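Local coordinates for uncharacterized NTF2-like protein (Burkholderia thailandensis E264, PDB 3EC9) that is of unknown function but adopts the NTF2-like fold of SnoaL-like domains, a curved sheet packed against helices that in relatives often encloses a ligand-binding pocket, at residues 33-43 and 55-66. Sequence-based numbering, arbitrary orientation.
Sequences MMADIAPAIEW and YRSADEIVRNVF
W43 and I61 meet at about a right angle, the indole facing helix 58-72. From CB outward, W43 first touches CD1 of I61, and CB also passes Y55 O. CG then rests against CG1 and CD1 of I61, CE3 against CD1, and CD2 and CE2 against CG2. With CG anti to the backbone N (chi1 177°), the indole reaches along the helix face that carries I61, whose CG2 stands over the six-membered ring, 3.9 Å from its centroid, in a CH-pi contact. At the far end, W43 CZ2 comes within 3.8 Å of F66 CE2 and CH2 nears F66 CZ and CE2, the ring planes inclined at 67°. W43 NE1 hydrogen-bonds to E45 OE2.

In one of two modelled conformers, and so less certainly, M33 sets its selenium over one face of F66, a Met-aromatic contact. M34, a selenomethionine too, bends at chi2 and chi3 and fits as a knob among A58, I61, V62 and F66. In the backbone, W43 and Y55 form an antiparallel hydrogen-bonded pair, W43 N to Y55 O at 3.0 Å and Y55 N to W43 O at 2.8 Å. S57 N-caps the helix, its OG accepting from E60 N.

Glycerol near W43 and acetate near V65, probably from the crystallisation liquor, could mark a pocket. Helix 58-66 runs nearly parallel to strand 41-43 (20° between axes), next to edge strand 53-55, while M33 and M34 also touch helix 14-26 and W43 stacks on F125 of strand 121-129.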
loop_
_atom_site.group_PDB
_atom_site.type_symbol
_atom_site.label_atom_id
_atom_site.label_comp_id
_atom_site.label_asym_id
_atom_site.label_seq_id
_atom_site.Cartn_x
_atom_site.Cartn_y
_atom_site.Cartn_z
HETATM N N MSE B 33 13.384 9.987 14.838
HETATM C CA MSE B 33 12.886 9.120 13.759
HETATM C C MSE B 33 13.599 7.790 13.718
HETATM O O MSE B 33 12.958 6.747 13.564
HETATM C CB MSE B 33 13.107 9.755 12.406
HETATM C CG MSE B 33 12.105 10.793 12.058
HETATM SE SE MSE B 33 12.553 11.359 10.267
HETATM C CE MSE B 33 11.936 13.174 10.408
HETATM N N MSE B 34 14.930 7.838 13.824
HETATM C CA MSE B 34 15.766 6.660 13.637
HETATM C C MSE B 34 16.147 5.923 14.933
HETATM O O MSE B 34 16.811 4.888 14.892
HETATM C CB MSE B 34 17.066 7.024 12.860
HETATM C CG MSE B 34 16.881 7.660 11.491
HETATM SE SE MSE B 34 16.325 6.308 10.163
HETATM C CE MSE B 34 14.489 6.699 10.248
ATOM N N ALA B 35 15.658 6.403 16.065
ATOM C CA ALA B 35 16.095 5.927 17.411
ATOM C C ALA B 35 15.855 4.425 17.605
ATOM O O ALA B 35 16.665 3.752 18.297
ATOM C CB ALA B 35 15.416 6.696 18.520
ATOM N N ASP B 36 14.745 3.900 17.043
ATOM C CA ASP B 36 14.367 2.507 17.264
ATOM C C ASP B 36 14.646 1.617 16.042
ATOM O O ASP B 36 14.202 0.464 15.994
ATOM C CB ASP B 36 12.906 2.380 17.687
ATOM C CG ASP B 36 12.622 3.109 18.979
ATOM O OD1 ASP B 36 13.371 2.882 19.983
ATOM O OD2 ASP B 36 11.671 3.912 18.990
ATOM N N ILE B 37 15.393 2.147 15.070
ATOM C CA ILE B 37 15.747 1.383 13.886
ATOM C C ILE B 37 16.780 0.318 14.248
ATOM O O ILE B 37 17.847 0.628 14.801
ATOM C CB ILE B 37 16.263 2.321 12.778
ATOM C CG1 ILE B 37 15.150 3.253 12.313
ATOM C CG2 ILE B 37 16.776 1.574 11.539
ATOM C CD1 ILE B 37 13.967 2.632 11.483
ATOM N N ALA B 38 16.484 -0.928 13.885
ATOM C CA ALA B 38 17.410 -2.039 14.187
ATOM C C ALA B 38 18.632 -1.989 13.285
ATOM O O ALA B 38 18.593 -1.510 12.137
ATOM C CB ALA B 38 16.722 -3.365 14.005
ATOM N N PRO B 39 19.764 -2.472 13.803
ATOM C CA PRO B 39 20.934 -2.707 12.965
ATOM C C PRO B 39 20.585 -3.517 11.716
ATOM O O PRO B 39 21.130 -3.283 10.638
ATOM C CB PRO B 39 21.815 -3.558 13.865
ATOM C CG PRO B 39 21.503 -3.083 15.244
ATOM C CD PRO B 39 20.018 -2.787 15.227
ATOM N N ALA B 40 19.681 -4.473 11.879
ATOM C CA ALA B 40 19.304 -5.392 10.815
ATOM C C ALA B 40 18.140 -4.841 9.953
ATOM O O ALA B 40 17.541 -5.580 9.203
ATOM C CB ALA B 40 18.908 -6.730 11.438
ATOM N N ILE B 41 17.870 -3.544 10.040
ATOM C CA ILE B 41 16.755 -2.934 9.292
ATOM C C ILE B 41 16.750 -3.282 7.790
ATOM O O ILE B 41 17.788 -3.231 7.150
ATOM C CB ILE B 41 16.790 -1.364 9.421
ATOM C CG1 ILE B 41 15.551 -0.697 8.809
ATOM C CG2 ILE B 41 18.065 -0.805 8.804
ATOM C CD1 ILE B 41 14.255 -1.142 9.424
ATOM N N GLU B 42 15.566 -3.591 7.242
ATOM C CA GLU B 42 15.304 -3.588 5.808
ATOM C C GLU B 42 14.162 -2.599 5.552
ATOM O O GLU B 42 13.034 -2.837 5.963
ATOM C CB GLU B 42 14.977 -5.006 5.332
ATOM C CG GLU B 42 16.150 -5.958 5.548
ATOM C CD GLU B 42 15.898 -7.373 5.051
ATOM O OE1 GLU B 42 14.864 -7.617 4.381
ATOM O OE2 GLU B 42 16.759 -8.241 5.335
ATOM N N TRP B 43 14.488 -1.475 4.932
ATOM C CA TRP B 43 13.549 -0.388 4.679
ATOM C C TRP B 43 13.406 -0.250 3.158
ATOM O O TRP B 43 14.337 0.159 2.451
ATOM C CB TRP B 43 14.098 0.878 5.308
ATOM C CG TRP B 43 13.312 2.094 5.096
ATOM C CD1 TRP B 43 13.045 2.727 3.885
ATOM C CD2 TRP B 43 12.700 2.909 6.100
ATOM N NE1 TRP B 43 12.326 3.863 4.090
ATOM C CE2 TRP B 43 12.108 4.019 5.436
ATOM C CE3 TRP B 43 12.629 2.839 7.497
ATOM C CZ2 TRP B 43 11.410 5.034 6.121
ATOM C CZ3 TRP B 43 11.900 3.860 8.179
ATOM C CH2 TRP B 43 11.315 4.934 7.478
ATOM N N TYR B 55 17.015 -0.297 1.873
ATOM C CA TYR B 55 18.078 0.363 2.629
ATOM C C TYR B 55 18.290 -0.349 3.931
ATOM O O TYR B 55 17.335 -0.784 4.574
ATOM C CB TYR B 55 17.705 1.833 2.843
ATOM C CG TYR B 55 17.489 2.518 1.521
ATOM C CD1 TYR B 55 18.555 2.873 0.721
ATOM C CD2 TYR B 55 16.212 2.725 0.998
ATOM C CE1 TYR B 55 18.359 3.414 -0.508
ATOM C CE2 TYR B 55 16.015 3.306 -0.200
ATOM C CZ TYR B 55 17.092 3.651 -0.972
ATOM O OH TYR B 55 16.902 4.218 -2.216
ATOM N N ARG B 56 19.552 -0.449 4.335
ATOM C CA ARG B 56 19.935 -1.445 5.345
ATOM C C ARG B 56 20.654 -0.824 6.549
ATOM O O ARG B 56 21.311 -1.535 7.321
ATOM C CB ARG B 56 20.753 -2.567 4.694
ATOM C CG ARG B 56 19.941 -3.350 3.655
ATOM C CD ARG B 56 20.592 -4.642 3.280
ATOM N NE ARG B 56 19.571 -5.618 2.927
ATOM C CZ ARG B 56 18.989 -5.713 1.739
ATOM N NH1 ARG B 56 19.333 -4.894 0.735
ATOM N NH2 ARG B 56 18.044 -6.648 1.562
ATOM N N SER B 57 20.508 0.486 6.733
ATOM C CA SER B 57 20.985 1.149 7.943
ATOM C C SER B 57 20.249 2.449 8.068
ATOM O O SER B 57 19.740 2.980 7.064
ATOM C CB SER B 57 22.508 1.465 7.893
ATOM O OG SER B 57 22.842 2.384 6.851
ATOM N N ALA B 58 20.206 2.956 9.292
ATOM C CA ALA B 58 19.667 4.294 9.533
ATOM C C ALA B 58 20.363 5.354 8.657
ATOM O O ALA B 58 19.703 6.195 8.045
ATOM C CB ALA B 58 19.759 4.685 11.025
ATOM N N ASP B 59 21.698 5.282 8.540
ATOM C CA ASP B 59 22.456 6.227 7.691
ATOM C C ASP B 59 21.979 6.227 6.263
ATOM O O ASP B 59 21.813 7.291 5.656
ATOM C CB ASP B 59 23.978 5.929 7.702
ATOM C CG ASP B 59 24.762 6.783 6.685
ATOM O OD1 ASP B 59 24.826 8.031 6.826
ATOM O OD2 ASP B 59 25.307 6.193 5.726
ATOM N N GLU B 60 21.781 5.028 5.707
ATOM C CA GLU B 60 21.281 4.892 4.340
ATOM C C GLU B 60 19.919 5.526 4.183
ATOM O O GLU B 60 19.648 6.256 3.220
ATOM C CB GLU B 60 21.193 3.420 3.937
ATOM C CG GLU B 60 22.534 2.802 3.579
ATOM C CD GLU B 60 22.413 1.307 3.335
ATOM O OE1 GLU B 60 21.474 0.883 2.625
ATOM O OE2 GLU B 60 23.274 0.559 3.860
ATOM N N ILE B 61 19.048 5.236 5.141
ATOM C CA ILE B 61 17.679 5.733 5.065
ATOM C C ILE B 61 17.687 7.254 5.101
ATOM O O ILE B 61 17.018 7.925 4.317
ATOM C CB ILE B 61 16.835 5.150 6.212
ATOM C CG1 ILE B 61 16.734 3.631 6.036
ATOM C CG2 ILE B 61 15.425 5.784 6.215
ATOM C CD1 ILE B 61 16.381 2.844 7.402
ATOM N N VAL B 62 18.485 7.831 6.002
ATOM C CA VAL B 62 18.481 9.309 6.112
ATOM C C VAL B 62 19.043 9.902 4.830
ATOM O O VAL B 62 18.460 10.803 4.245
ATOM C CB VAL B 62 19.303 9.763 7.344
ATOM C CG1 VAL B 62 19.542 11.251 7.306
ATOM C CG2 VAL B 62 18.630 9.302 8.654
ATOM N N ARG B 63 20.182 9.401 4.382
ATOM C CA ARG B 63 20.821 9.982 3.186
ATOM C C ARG B 63 20.056 9.721 1.894
ATOM O O ARG B 63 19.884 10.605 1.097
ATOM C CB ARG B 63 22.254 9.477 3.020
ATOM C CG ARG B 63 23.293 10.115 3.963
ATOM C CD ARG B 63 24.728 9.715 3.585
ATOM N NE ARG B 63 24.849 8.276 3.630
ATOM C CZ ARG B 63 24.715 7.452 2.595
ATOM N NH1 ARG B 63 24.620 7.890 1.320
ATOM N NH2 ARG B 63 24.725 6.144 2.851
ATOM N N ASN B 64 19.647 8.484 1.659
ATOM C CA ASN B 64 19.116 8.103 0.339
ATOM C C ASN B 64 17.599 8.209 0.213
ATOM O O ASN B 64 17.049 8.103 -0.887
ATOM C CB ASN B 64 19.578 6.694 -0.040
ATOM C CG ASN B 64 21.118 6.507 0.047
ATOM O OD1 ASN B 64 21.899 7.446 -0.229
ATOM N ND2 ASN B 64 21.560 5.284 0.432
ATOM N N VAL B 65 16.910 8.395 1.336
ATOM C CA VAL B 65 15.460 8.597 1.317
ATOM C C VAL B 65 15.117 10.013 1.789
ATOM O O VAL B 65 14.754 10.851 0.994
ATOM C CB VAL B 65 14.696 7.529 2.124
ATOM C CG1 VAL B 65 13.152 7.725 1.995
ATOM C CG2 VAL B 65 15.120 6.109 1.704
ATOM N N PHE B 66 15.263 10.290 3.083
ATOM C CA PHE B 66 14.747 11.550 3.608
ATOM C C PHE B 66 15.495 12.766 3.102
ATOM O O PHE B 66 14.888 13.743 2.752
ATOM C CB PHE B 66 14.732 11.515 5.121
ATOM C CG PHE B 66 13.702 10.567 5.657
ATOM C CD1 PHE B 66 12.362 10.948 5.703
ATOM C CD2 PHE B 66 14.050 9.298 6.084
ATOM C CE1 PHE B 66 11.399 10.074 6.178
ATOM C CE2 PHE B 66 13.087 8.424 6.564
ATOM C CZ PHE B 66 11.759 8.818 6.602
HETATM O O HOH W 1 20.308 -4.381 7.698
HETATM O O HOH W 2 19.229 -6.268 5.882
#